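Local atomic coordinates of hypothetical protein XAC2396 (Xanthomonas axonopodis pv. citri, PDB entry 2G3W), a protein that is of unknown function but adopts a compact fold built around a variation of the PD-(D/E)XK nuclease motif. Residues A102-Y107 and R127-I132. Numbering follows the deposited sequence.
Sequences AVVIGY and RNLRVI
V104 and I105 meet V131 and I132 across two neighbouring parallel strands, 102-106 and 129-132, which illustrate how a beta-alpha-beta crossover closes: helix 110-123 carries the chain from one strand to the other, and their short axes diverge by 12°. The backbone ladder has the parallel pattern, in which alternate residues of each strand donate and accept. A102 N starts it on N128 O, R130 N answers to A102 O at 2.8 Å, V104 N donates to R130 O, V104 O accepts I132 N, and G106 N ends it on I132 O. R130 O also receives a CA-H...O contact from V103 CA at 3.2 Å.

I132 can be followed outward from CB, which sets the branch. CG1 is tucked between backbone N and C (chi1 76°) and meets I105 CG1 at 3.7 Å and I105 CA at 4.0 Å. One bond further, CD1 stands 4.0 Å from both CG1 and CG2 of I105; the two side chains lie alongside, sharing a direction. On this face V103 CG2 also touches R130 CB at 4.1 Å, while the arginine chain bends at chi3 (-65°) and its NE forms a salt bridge with E101. On the other face, L129 CD1 reaches V104 CG2 at 4.2 Å, and helix 89-98 packs against A102 and L129.

Strand 101-106 pairs on its other edge too, the backbone of V103 with W81 and D83, that of I105 with D83 and G85. In this buried contact five backbone bonds satisfy the facing N-H and C=O groups, apolar branches line both faces, and R130's charge is left to E101.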
loop_
_atom_site.group_PDB
_atom_site.type_symbol
_atom_site.label_atom_id
_atom_site.label_comp_id
_atom_site.label_asym_id
_atom_site.label_seq_id
_atom_site.Cartn_x
_atom_site.Cartn_y
_atom_site.Cartn_z
ATOM N N ALA A 102 10.605 -7.436 -9.117
ATOM C CA ALA A 102 9.668 -7.725 -10.185
ATOM C C ALA A 102 8.431 -6.921 -9.897
ATOM O O ALA A 102 8.072 -6.741 -8.717
ATOM C CB ALA A 102 9.342 -9.222 -10.232
ATOM N N VAL A 103 7.795 -6.417 -10.951
ATOM C CA VAL A 103 6.543 -5.650 -10.830
ATOM C C VAL A 103 5.510 -6.205 -11.806
ATOM O O VAL A 103 5.810 -6.422 -12.985
ATOM C CB VAL A 103 6.792 -4.138 -11.150
ATOM C CG1 VAL A 103 5.533 -3.246 -10.875
ATOM C CG2 VAL A 103 8.043 -3.612 -10.358
ATOM N N VAL A 104 4.297 -6.427 -11.317
ATOM C CA VAL A 104 3.160 -6.713 -12.152
ATOM C C VAL A 104 2.234 -5.498 -12.056
ATOM O O VAL A 104 1.901 -5.062 -10.964
ATOM C CB VAL A 104 2.434 -7.971 -11.621
ATOM C CG1 VAL A 104 1.088 -8.226 -12.380
ATOM C CG2 VAL A 104 3.325 -9.134 -11.736
ATOM N N ILE A 105 1.810 -4.962 -13.204
ATOM C CA ILE A 105 0.884 -3.813 -13.247
ATOM C C ILE A 105 -0.400 -4.283 -13.930
ATOM O O ILE A 105 -0.426 -4.462 -15.133
ATOM C CB ILE A 105 1.522 -2.645 -14.011
ATOM C CG1 ILE A 105 2.791 -2.194 -13.277
ATOM C CG2 ILE A 105 0.515 -1.429 -14.186
ATOM C CD1 ILE A 105 3.529 -1.011 -13.953
ATOM N N GLY A 106 -1.422 -4.591 -13.155
ATOM C CA GLY A 106 -2.713 -4.981 -13.728
ATOM C C GLY A 106 -3.672 -3.808 -13.917
ATOM O O GLY A 106 -3.552 -2.784 -13.243
ATOM N N TYR A 107 -4.625 -3.970 -14.850
ATOM C CA TYR A 107 -5.495 -2.872 -15.235
ATOM C C TYR A 107 -6.809 -3.380 -15.846
ATOM O O TYR A 107 -7.457 -2.665 -16.594
ATOM C CB TYR A 107 -4.728 -1.877 -16.141
ATOM C CG TYR A 107 -4.247 -2.444 -17.454
ATOM C CD1 TYR A 107 -3.060 -3.191 -17.540
ATOM C CD2 TYR A 107 -4.970 -2.246 -18.617
ATOM C CE1 TYR A 107 -2.657 -3.765 -18.755
ATOM C CE2 TYR A 107 -4.547 -2.765 -19.830
ATOM C CZ TYR A 107 -3.397 -3.516 -19.884
ATOM O OH TYR A 107 -3.008 -4.014 -21.075
ATOM N N ARG A 127 9.245 -12.337 -1.988
ATOM C CA ARG A 127 9.619 -11.158 -1.172
ATOM C C ARG A 127 10.097 -9.914 -1.993
ATOM O O ARG A 127 10.294 -8.821 -1.440
ATOM C CB ARG A 127 10.607 -11.555 -0.037
ATOM C CG ARG A 127 12.034 -11.839 -0.536
ATOM C CD ARG A 127 13.050 -12.124 0.579
ATOM N NE ARG A 127 12.790 -11.470 1.869
ATOM C CZ ARG A 127 13.282 -10.293 2.259
ATOM N NH1 ARG A 127 14.053 -9.579 1.459
ATOM N NH2 ARG A 127 12.978 -9.816 3.459
ATOM N N ASN A 128 10.255 -10.078 -3.307
ATOM C CA ASN A 128 10.818 -9.030 -4.163
ATOM C C ASN A 128 9.828 -8.645 -5.245
ATOM O O ASN A 128 10.186 -8.096 -6.286
ATOM C CB ASN A 128 12.146 -9.487 -4.772
ATOM C CG ASN A 128 11.993 -10.699 -5.712
ATOM O OD1 ASN A 128 11.140 -11.562 -5.506
ATOM N ND2 ASN A 128 12.849 -10.764 -6.736
ATOM N N LEU A 129 8.570 -8.936 -4.982
ATOM C CA LEU A 129 7.496 -8.681 -5.922
ATOM C C LEU A 129 6.695 -7.455 -5.520
ATOM O O LEU A 129 6.376 -7.275 -4.355
ATOM C CB LEU A 129 6.575 -9.907 -5.959
ATOM C CG LEU A 129 5.281 -9.826 -6.786
ATOM C CD1 LEU A 129 5.573 -9.542 -8.246
ATOM C CD2 LEU A 129 4.558 -11.177 -6.633
ATOM N N ARG A 130 6.409 -6.593 -6.491
ATOM C CA ARG A 130 5.480 -5.478 -6.322
ATOM C C ARG A 130 4.268 -5.698 -7.239
ATOM O O ARG A 130 4.426 -5.928 -8.441
ATOM C CB ARG A 130 6.198 -4.148 -6.682
ATOM C CG ARG A 130 5.320 -2.899 -6.574
ATOM C CD ARG A 130 6.137 -1.626 -7.005
ATOM N NE ARG A 130 7.214 -1.439 -6.042
ATOM C CZ ARG A 130 7.077 -0.884 -4.839
ATOM N NH1 ARG A 130 5.901 -0.417 -4.412
ATOM N NH2 ARG A 130 8.117 -0.819 -4.052
ATOM N N VAL A 131 3.058 -5.669 -6.694
ATOM C CA VAL A 131 1.875 -5.834 -7.520
ATOM C C VAL A 131 1.065 -4.576 -7.355
ATOM O O VAL A 131 0.789 -4.133 -6.221
ATOM C CB VAL A 131 1.011 -7.096 -7.139
ATOM C CG1 VAL A 131 -0.290 -7.140 -8.037
ATOM C CG2 VAL A 131 1.826 -8.372 -7.316
ATOM N N ILE A 132 0.757 -3.943 -8.484
ATOM C CA ILE A 132 -0.126 -2.786 -8.461
ATOM C C ILE A 132 -1.323 -2.959 -9.395
ATOM O O ILE A 132 -1.264 -3.709 -10.398
ATOM C CB ILE A 132 0.594 -1.457 -8.739
ATOM C CG1 ILE A 132 0.924 -1.292 -10.183
ATOM C CG2 ILE A 132 1.880 -1.240 -7.834
ATOM C CD1 ILE A 132 1.038 0.153 -10.526
#